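Local coordinates for MgGH51 (Meripilus giganteus, PDB 6ZPV), which hydrolyses alpha-L-arabinofuranosidic linkages as a family GH51 glycosidase, probably freeing terminal arabinofuranose units from arabinose-containing polysaccharides, at residues A[34-39]-A[196-201]; A[40-45]-A[76-81]; A[54-59]-A[97-102]. All blocks are in the same frame, centred on the assembly; numbering follows the deposited sequence.

Contact 1. Residues A[34-39]-A[196-201]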
# COMPACT_ATOMS: atom_id res chain seq x y z
N TYR A 34 -7.42 3.25 -1.07
CA TYR A 34 -8.20 4.45 -1.40
C TYR A 34 -9.69 4.12 -1.37
O TYR A 34 -10.10 3.16 -2.01
CB TYR A 34 -7.73 4.99 -2.75
CG TYR A 34 -8.37 6.28 -3.21
CD1 TYR A 34 -8.50 7.38 -2.38
CD2 TYR A 34 -8.81 6.39 -4.52
CE1 TYR A 34 -9.05 8.55 -2.85
CE2 TYR A 34 -9.36 7.59 -4.98
CZ TYR A 34 -9.51 8.67 -4.14
OH TYR A 34 -10.06 9.84 -4.66
N ALA A 35 -10.50 4.90 -0.64
CA ALA A 35 -11.88 4.42 -0.32
C ALA A 35 -12.88 4.54 -1.46
O ALA A 35 -13.99 4.02 -1.31
CB ALA A 35 -12.38 5.17 0.89
N GLU A 36 -12.56 5.21 -2.56
CA GLU A 36 -13.49 5.35 -3.68
C GLU A 36 -14.06 4.01 -4.08
O GLU A 36 -13.31 3.01 -4.28
CB GLU A 36 -12.76 5.98 -4.87
CG GLU A 36 -13.53 5.96 -6.17
CD GLU A 36 -14.78 6.85 -6.15
OE1 GLU A 36 -14.59 8.09 -5.95
OE2 GLU A 36 -15.90 6.33 -6.29
N LEU A 37 -15.36 3.93 -4.32
CA LEU A 37 -16.05 2.67 -4.64
C LEU A 37 -16.33 2.48 -6.11
O LEU A 37 -16.63 1.32 -6.50
CB LEU A 37 -17.39 2.66 -3.85
CG LEU A 37 -17.21 2.63 -2.36
CD1 LEU A 37 -18.52 2.86 -1.62
CD2 LEU A 37 -16.55 1.35 -1.91
N LEU A 38 -16.32 3.53 -6.92
CA LEU A 38 -16.62 3.41 -8.33
C LEU A 38 -15.35 3.16 -9.14
O LEU A 38 -14.37 3.90 -8.98
CB LEU A 38 -17.33 4.64 -8.88
CG LEU A 38 -18.53 5.11 -8.08
CD1 LEU A 38 -19.19 6.30 -8.74
CD2 LEU A 38 -19.55 4.01 -7.87
N GLN A 39 -15.35 2.16 -9.99
CA GLN A 39 -14.21 1.83 -10.86
C GLN A 39 -14.36 2.66 -12.14
O GLN A 39 -15.45 2.85 -12.64
CB GLN A 39 -14.11 0.34 -11.09
CG GLN A 39 -12.98 -0.05 -11.99
CD GLN A 39 -12.73 -1.54 -12.10
OE1 GLN A 39 -13.61 -2.41 -11.72
NE2 GLN A 39 -11.64 -1.88 -12.67
N SER A 196 -18.29 9.89 -8.31
CA SER A 196 -17.61 9.41 -7.11
C SER A 196 -18.61 8.82 -6.11
O SER A 196 -19.71 9.39 -5.95
CB SER A 196 -16.84 10.54 -6.45
OG SER A 196 -16.16 10.13 -5.26
N LEU A 197 -18.23 7.76 -5.42
CA LEU A 197 -18.99 7.24 -4.31
C LEU A 197 -18.04 6.83 -3.20
O LEU A 197 -17.19 5.95 -3.43
CB LEU A 197 -19.87 6.05 -4.72
CG LEU A 197 -20.76 5.50 -3.61
CD1 LEU A 197 -21.90 6.42 -3.27
CD2 LEU A 197 -21.31 4.12 -3.95
N PHE A 198 -18.17 7.46 -2.05
CA PHE A 198 -17.33 7.14 -0.88
C PHE A 198 -18.13 6.59 0.27
O PHE A 198 -19.22 7.11 0.57
CB PHE A 198 -16.56 8.36 -0.35
CG PHE A 198 -15.20 8.57 -0.97
CD1 PHE A 198 -15.06 8.88 -2.31
CD2 PHE A 198 -14.05 8.45 -0.24
CE1 PHE A 198 -13.81 9.05 -2.87
CE2 PHE A 198 -12.80 8.61 -0.78
CZ PHE A 198 -12.71 8.93 -2.12
N PRO A 199 -17.62 5.58 0.97
CA PRO A 199 -18.12 5.20 2.28
C PRO A 199 -17.55 6.12 3.34
O PRO A 199 -16.70 6.96 3.02
CB PRO A 199 -17.53 3.78 2.43
CG PRO A 199 -16.12 3.96 1.85
CD PRO A 199 -16.30 4.95 0.71
N PRO A 200 -17.89 5.95 4.63
CA PRO A 200 -17.13 6.61 5.67
C PRO A 200 -15.65 6.27 5.52
O PRO A 200 -15.32 5.11 5.21
CB PRO A 200 -17.76 6.03 7.00
CG PRO A 200 -19.15 5.61 6.57
CD PRO A 200 -18.97 5.08 5.17
N THR A 201 -14.76 7.18 5.85
CA THR A 201 -13.32 6.97 5.66
C THR A 201 -12.57 6.86 6.99
O THR A 201 -13.04 7.35 8.02
CB THR A 201 -12.76 8.08 4.79
OG1 THR A 201 -13.03 9.32 5.42
CG2 THR A 201 -13.24 8.03 3.36
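Glu36 sets its carboxylate against the hydroxyl of Ser196 and the backbone N-H of Leu197. OE1 accepts from Ser196 OG at 2.7 Å through its syn lone pair. OE2 takes Leu197 N at 2.9 Å on its own syn side, slightly out of the carboxylate plane and with an almost straight N-H...O angle of 174°. The anti lone pair of the same OE2 is used by Leu38 N at 2.9 Å, so the side chain also ties down its own loop. A bend at chi2 (67°) swings CD back to serve both segments. Leu37 N in turn donates to Leu197 O at 2.9 Å, which leaves both backbone polar atoms of Leu197 in bonds to residues 36-37. Phe198 lies beside these bonds: the backbone from Ala35 C to Glu36 N passes over one face of its ring, toward the rim, and Ala35 CB reaches CE2 at 3.8 Å. Its edge points toward the Tyr34 ring in an offset edge-to-face pair with planes at 77°. Leu38 CG rests on Leu197 CB at 3.7 Å, while Leu37 CD1 touches Leu197 CD2 and Pro199 CD. In the second shell Arg41 bonds Tyr34 OH, which Asn207 also holds, and forms a salt bridge to Glu36 OE1, consistent with a charged carboxylate in this buried place. The loop thus leaves helix 29-33 and closes over the end of strand 189-198, whose Ser196 and Phe198 pair with strand 112-119, while Leu38 and Leu197 pack on Phe176 of strand 174-181.

Contact 2. Residues A[40-45]-A[76-81]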
# COMPACT_ATOMS: atom_id res chain seq x y z
N ASN A 40 -13.24 3.14 -12.68
CA ASN A 40 -13.28 3.93 -13.92
C ASN A 40 -14.23 5.14 -13.74
O ASN A 40 -15.09 5.43 -14.60
CB ASN A 40 -13.66 3.04 -15.12
CG ASN A 40 -13.59 3.73 -16.47
OD1 ASN A 40 -12.82 4.71 -16.64
ND2 ASN A 40 -14.33 3.19 -17.45
N ARG A 41 -14.08 5.82 -12.61
CA ARG A 41 -15.05 6.83 -12.17
C ARG A 41 -15.13 8.06 -13.06
O ARG A 41 -16.14 8.76 -13.06
CB ARG A 41 -14.76 7.25 -10.74
CG ARG A 41 -13.52 8.11 -10.54
CD ARG A 41 -13.29 8.46 -9.08
NE ARG A 41 -12.11 9.24 -8.90
CZ ARG A 41 -11.56 9.55 -7.73
NH1 ARG A 41 -12.16 9.22 -6.59
NH2 ARG A 41 -10.41 10.22 -7.67
N ALA A 42 -14.03 8.36 -13.75
CA ALA A 42 -13.94 9.61 -14.54
C ALA A 42 -13.36 9.34 -15.91
O ALA A 42 -12.94 10.29 -16.60
CB ALA A 42 -13.14 10.64 -13.78
N PHE A 43 -13.40 8.10 -16.38
CA PHE A 43 -13.02 7.74 -17.75
C PHE A 43 -11.58 8.22 -18.02
O PHE A 43 -11.23 8.59 -19.15
CB PHE A 43 -14.02 8.31 -18.76
CG PHE A 43 -15.44 7.95 -18.35
CD1 PHE A 43 -15.94 6.68 -18.49
CD2 PHE A 43 -16.22 8.87 -17.67
CE1 PHE A 43 -17.17 6.32 -17.94
CE2 PHE A 43 -17.43 8.52 -17.13
CZ PHE A 43 -17.90 7.27 -17.25
N GLN A 44 -10.71 8.14 -17.01
CA GLN A 44 -9.36 8.64 -17.22
C GLN A 44 -8.54 7.65 -18.05
O GLN A 44 -8.56 6.43 -17.84
CB GLN A 44 -8.64 8.79 -15.88
CG GLN A 44 -9.14 10.00 -15.10
CD GLN A 44 -8.81 9.89 -13.61
OE1 GLN A 44 -9.36 9.00 -12.92
NE2 GLN A 44 -7.89 10.73 -13.09
N GLN A 45 -7.83 8.22 -19.02
CA GLN A 45 -6.81 7.46 -19.80
C GLN A 45 -7.41 6.29 -20.55
O GLN A 45 -6.72 5.28 -20.74
CB GLN A 45 -5.64 7.03 -18.91
CG GLN A 45 -4.96 8.18 -18.16
CD GLN A 45 -4.31 9.22 -19.03
OE1 GLN A 45 -4.08 9.02 -20.23
NE2 GLN A 45 -4.01 10.34 -18.44
N ASN A 76 -10.06 20.17 -18.49
CA ASN A 76 -9.16 19.61 -19.50
C ASN A 76 -8.38 18.43 -18.92
O ASN A 76 -7.85 17.64 -19.73
CB ASN A 76 -8.27 20.65 -20.12
CG ASN A 76 -8.95 21.44 -21.22
OD1 ASN A 76 -8.37 21.52 -22.37
ND2 ASN A 76 -10.03 22.06 -20.94
N ALA A 77 -8.29 18.27 -17.62
CA ALA A 77 -7.65 17.08 -17.02
C ALA A 77 -8.53 15.84 -17.18
O ALA A 77 -8.00 14.74 -17.01
CB ALA A 77 -7.35 17.32 -15.55
N LEU A 78 -9.81 16.02 -17.45
CA LEU A 78 -10.82 14.95 -17.57
C LEU A 78 -11.55 15.12 -18.89
O LEU A 78 -12.75 15.48 -18.93
CB LEU A 78 -11.78 14.97 -16.36
CG LEU A 78 -11.10 14.75 -14.99
CD1 LEU A 78 -12.16 14.92 -13.89
CD2 LEU A 78 -10.43 13.38 -14.90
N PRO A 79 -10.86 14.82 -20.01
CA PRO A 79 -11.44 15.15 -21.33
C PRO A 79 -12.58 14.25 -21.77
O PRO A 79 -13.27 14.60 -22.74
CB PRO A 79 -10.23 14.98 -22.26
CG PRO A 79 -9.35 13.96 -21.55
CD PRO A 79 -9.48 14.37 -20.12
N ASN A 80 -12.79 13.11 -21.09
CA ASN A 80 -13.83 12.17 -21.49
C ASN A 80 -15.05 12.33 -20.61
O ASN A 80 -14.97 12.58 -19.44
CB ASN A 80 -13.27 10.74 -21.38
CG ASN A 80 -12.14 10.44 -22.35
OD1 ASN A 80 -12.08 11.03 -23.44
ND2 ASN A 80 -11.26 9.51 -21.93
N SER A 81 -16.21 12.12 -21.25
CA SER A 81 -17.52 12.12 -20.61
C SER A 81 -18.30 10.87 -20.96
O SER A 81 -18.08 10.29 -22.05
CB SER A 81 -18.35 13.34 -21.01
OG SER A 81 -17.72 14.52 -20.59
O HOH W 1 -11.29 11.83 -18.75
O HOH W 2 -14.96 12.28 -16.48
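Asn80 meets Phe43 from CB to its amide nitrogen. Its CB bond points toward the loop 40-45 and meets Phe43 CB at 3.7 Å, an aliphatic contact at the root of both side chains. CG, anti to the carbonyl carbon of Asn80 (chi1 -65°), lies 3.8 Å from Phe43 O. At the tip, ND2 donates to Phe43 O at 2.9 Å with an N-H...O angle of 164°, and the acceptor lies close to the amide plane. ND2 also donates to Val46 O, so the one amide nitrogen fastens two carbonyls of the loop. Asn80 opens strand 80-85, which belongs to one of the two five-stranded antiparallel sheets of the beta sandwich in the N-terminal part of the chain; the loop lies against the start of this strand without pairing as a strand itself. Two waters bridge the backbones instead. Both donate to Ala42 O, the shorter bond being 2.8 Å from water 2, which also donates to Asn80 O; water 1 accepts from Asn80 N at 3.1 Å. Water 2 further sits at the edge of the Phe43 ring, in its plane, while Asn40 O lies over one ring face toward the rim. Leu78 supplies the apolar side: its CD2 packs on Gln44 CG at 3.6 Å and on Ala42 CB at 4.0 Å. Beyond it the Gln44 amide donates to Thr266 O, and the Phe43 ring packs against Phe195 of strand 189-198 and Val67 of strand 64-69.

Contact 3. Residues A[54-59]-A[97-102]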
# COMPACT_ATOMS: atom_id res chain seq x y z
N LEU A 54 -15.85 1.95 -21.44
CA LEU A 54 -17.04 1.74 -20.64
C LEU A 54 -16.81 0.70 -19.53
O LEU A 54 -17.76 0.30 -18.86
CB LEU A 54 -18.23 1.30 -21.52
CG LEU A 54 -18.84 2.42 -22.33
CD1 LEU A 54 -19.71 1.84 -23.46
CD2 LEU A 54 -19.68 3.31 -21.46
N ALA A 55 -15.57 0.28 -19.30
CA ALA A 55 -15.29 -0.72 -18.26
C ALA A 55 -15.94 -0.33 -16.94
O ALA A 55 -15.81 0.81 -16.48
CB ALA A 55 -13.80 -0.87 -18.04
N ALA A 56 -16.61 -1.31 -16.31
CA ALA A 56 -17.32 -1.19 -15.03
C ALA A 56 -18.72 -0.58 -15.14
O ALA A 56 -19.45 -0.63 -14.13
CB ALA A 56 -16.51 -0.55 -13.95
N TRP A 57 -19.07 0.03 -16.29
CA TRP A 57 -20.34 0.73 -16.48
C TRP A 57 -21.30 -0.10 -17.31
O TRP A 57 -20.88 -0.71 -18.32
CB TRP A 57 -20.13 2.10 -17.13
CG TRP A 57 -19.32 3.04 -16.34
CD1 TRP A 57 -17.98 3.27 -16.38
CD2 TRP A 57 -19.80 3.90 -15.32
NE1 TRP A 57 -17.60 4.22 -15.48
CE2 TRP A 57 -18.71 4.65 -14.80
CE3 TRP A 57 -21.07 4.13 -14.76
CZ2 TRP A 57 -18.86 5.63 -13.80
CZ3 TRP A 57 -21.22 5.07 -13.75
CH2 TRP A 57 -20.12 5.80 -13.29
N HIS A 58 -22.59 -0.09 -17.00
CA HIS A 58 -23.57 -0.91 -17.69
C HIS A 58 -24.88 -0.16 -17.81
O HIS A 58 -25.28 0.54 -16.87
CB HIS A 58 -23.81 -2.21 -16.87
CG HIS A 58 -22.56 -2.96 -16.58
ND1 HIS A 58 -21.96 -3.78 -17.51
CD2 HIS A 58 -21.76 -2.93 -15.48
CE1 HIS A 58 -20.83 -4.25 -16.98
NE2 HIS A 58 -20.69 -3.75 -15.73
N PRO A 59 -25.65 -0.35 -18.90
CA PRO A 59 -26.95 0.31 -18.98
C PRO A 59 -27.97 -0.31 -18.05
O PRO A 59 -27.91 -1.49 -17.73
CB PRO A 59 -27.34 0.07 -20.45
CG PRO A 59 -26.62 -1.20 -20.82
CD PRO A 59 -25.31 -1.17 -20.07
N THR A 97 -25.41 1.66 -14.30
CA THR A 97 -24.75 1.17 -13.09
C THR A 97 -23.23 1.21 -13.22
O THR A 97 -22.70 1.14 -14.33
CB THR A 97 -25.23 -0.23 -12.69
OG1 THR A 97 -24.89 -1.14 -13.74
CG2 THR A 97 -26.70 -0.30 -12.37
N ASN A 98 -22.60 1.25 -12.05
CA ASN A 98 -21.16 0.98 -11.93
C ASN A 98 -21.03 -0.22 -10.98
O ASN A 98 -21.56 -0.16 -9.85
CB ASN A 98 -20.39 2.19 -11.36
CG ASN A 98 -18.89 2.01 -11.41
OD1 ASN A 98 -18.33 1.29 -10.55
ND2 ASN A 98 -18.25 2.67 -12.36
N GLU A 99 -20.32 -1.25 -11.40
CA GLU A 99 -20.21 -2.50 -10.64
C GLU A 99 -19.16 -2.39 -9.53
O GLU A 99 -18.93 -3.41 -8.83
CB GLU A 99 -19.87 -3.65 -11.59
CG GLU A 99 -18.47 -3.57 -12.20
CD GLU A 99 -18.13 -4.68 -13.16
OE1 GLU A 99 -17.30 -5.54 -12.80
OE2 GLU A 99 -18.73 -4.77 -14.25
N GLY A 100 -18.47 -1.27 -9.38
CA GLY A 100 -17.42 -1.14 -8.38
C GLY A 100 -16.17 -1.89 -8.82
O GLY A 100 -15.98 -2.24 -10.00
N PHE A 101 -15.29 -2.12 -7.82
CA PHE A 101 -14.10 -2.98 -8.00
C PHE A 101 -14.53 -4.38 -7.60
O PHE A 101 -14.38 -4.83 -6.44
CB PHE A 101 -12.95 -2.44 -7.14
CG PHE A 101 -12.47 -1.08 -7.60
CD1 PHE A 101 -11.50 -0.97 -8.57
CD2 PHE A 101 -12.98 0.07 -7.04
CE1 PHE A 101 -11.02 0.27 -8.97
CE2 PHE A 101 -12.53 1.32 -7.43
CZ PHE A 101 -11.54 1.41 -8.39
N TRP A 102 -15.23 -5.04 -8.53
CA TRP A 102 -15.72 -6.42 -8.29
C TRP A 102 -16.69 -6.46 -7.07
O TRP A 102 -16.70 -7.41 -6.30
CB TRP A 102 -14.56 -7.43 -8.18
CG TRP A 102 -13.75 -7.39 -9.43
CD1 TRP A 102 -13.98 -8.04 -10.58
CD2 TRP A 102 -12.64 -6.52 -9.68
NE1 TRP A 102 -13.07 -7.66 -11.54
CE2 TRP A 102 -12.26 -6.71 -11.01
CE3 TRP A 102 -11.89 -5.62 -8.90
CZ2 TRP A 102 -11.27 -5.94 -11.62
CZ3 TRP A 102 -10.90 -4.87 -9.48
CH2 TRP A 102 -10.61 -5.02 -10.85
O HOH W 3 -27.07 -2.30 -15.16
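Trp57-Asn98 and His58-Thr97 form an antiparallel strand pair at one margin of a five-stranded sheet, where strand 57-60 is outermost and 93-98 its neighbour. His58 and Thr97 are the hydrogen-bonded pair: Thr97 N donates to His58 O at 2.8 Å and His58 N to Thr97 O at 2.9 Å. Within the type II turn from Leu54 to Trp57, Ala56 O extends the pairing by accepting from Glu99 N at 2.9 Å. On the Trp57 face of the sheet, Asn98 stands over the indole, ND2 3.2 Å above the ring plane near its centre and CB in a CH-pi contact with the six-membered ring. Amide and ring planes are 83° apart. ND2 donates to Gln39 O, and OD1 accepts Gly100 N at 2.8 Å in an Asx turn at the end of strand 93-98. On the His58 side, its ring and the Glu99 carboxylate lie nearly coplanar, 18° apart, and NE2 donates to the anti lone pair of OE2 at 2.7 Å. A sulfate, probably from the crystallisation liquor, comes within about 3 Å of the His58 side chain (nearest atoms); with the carboxylate it would favour a positively charged imidazole.

Overall arrangement
All three contacts bind the long connection between helix 29-33 and strand 57-60, or its end, to the beta sandwich, their centres about 14 to 17 Å apart. Contacts 1 and 2 reach the same sheet, through neighbouring strands 189-198 and 80-85, whereas contact 3 pairs two strands of the other sheet. Contact 1 is nearest the chain centre and centres on a buried carboxylate; contact 2, also buried, relies on a side-chain amide and bridging waters; contact 3 combines regular strand pairing with a partly exposed, probably charged histidine-glutamate pair. Asn40 joins contacts 2 and 3 through bonds to Trp57 and Ala55. Contacts 2 and 3 alternate along the chain, both nested inside contact 1.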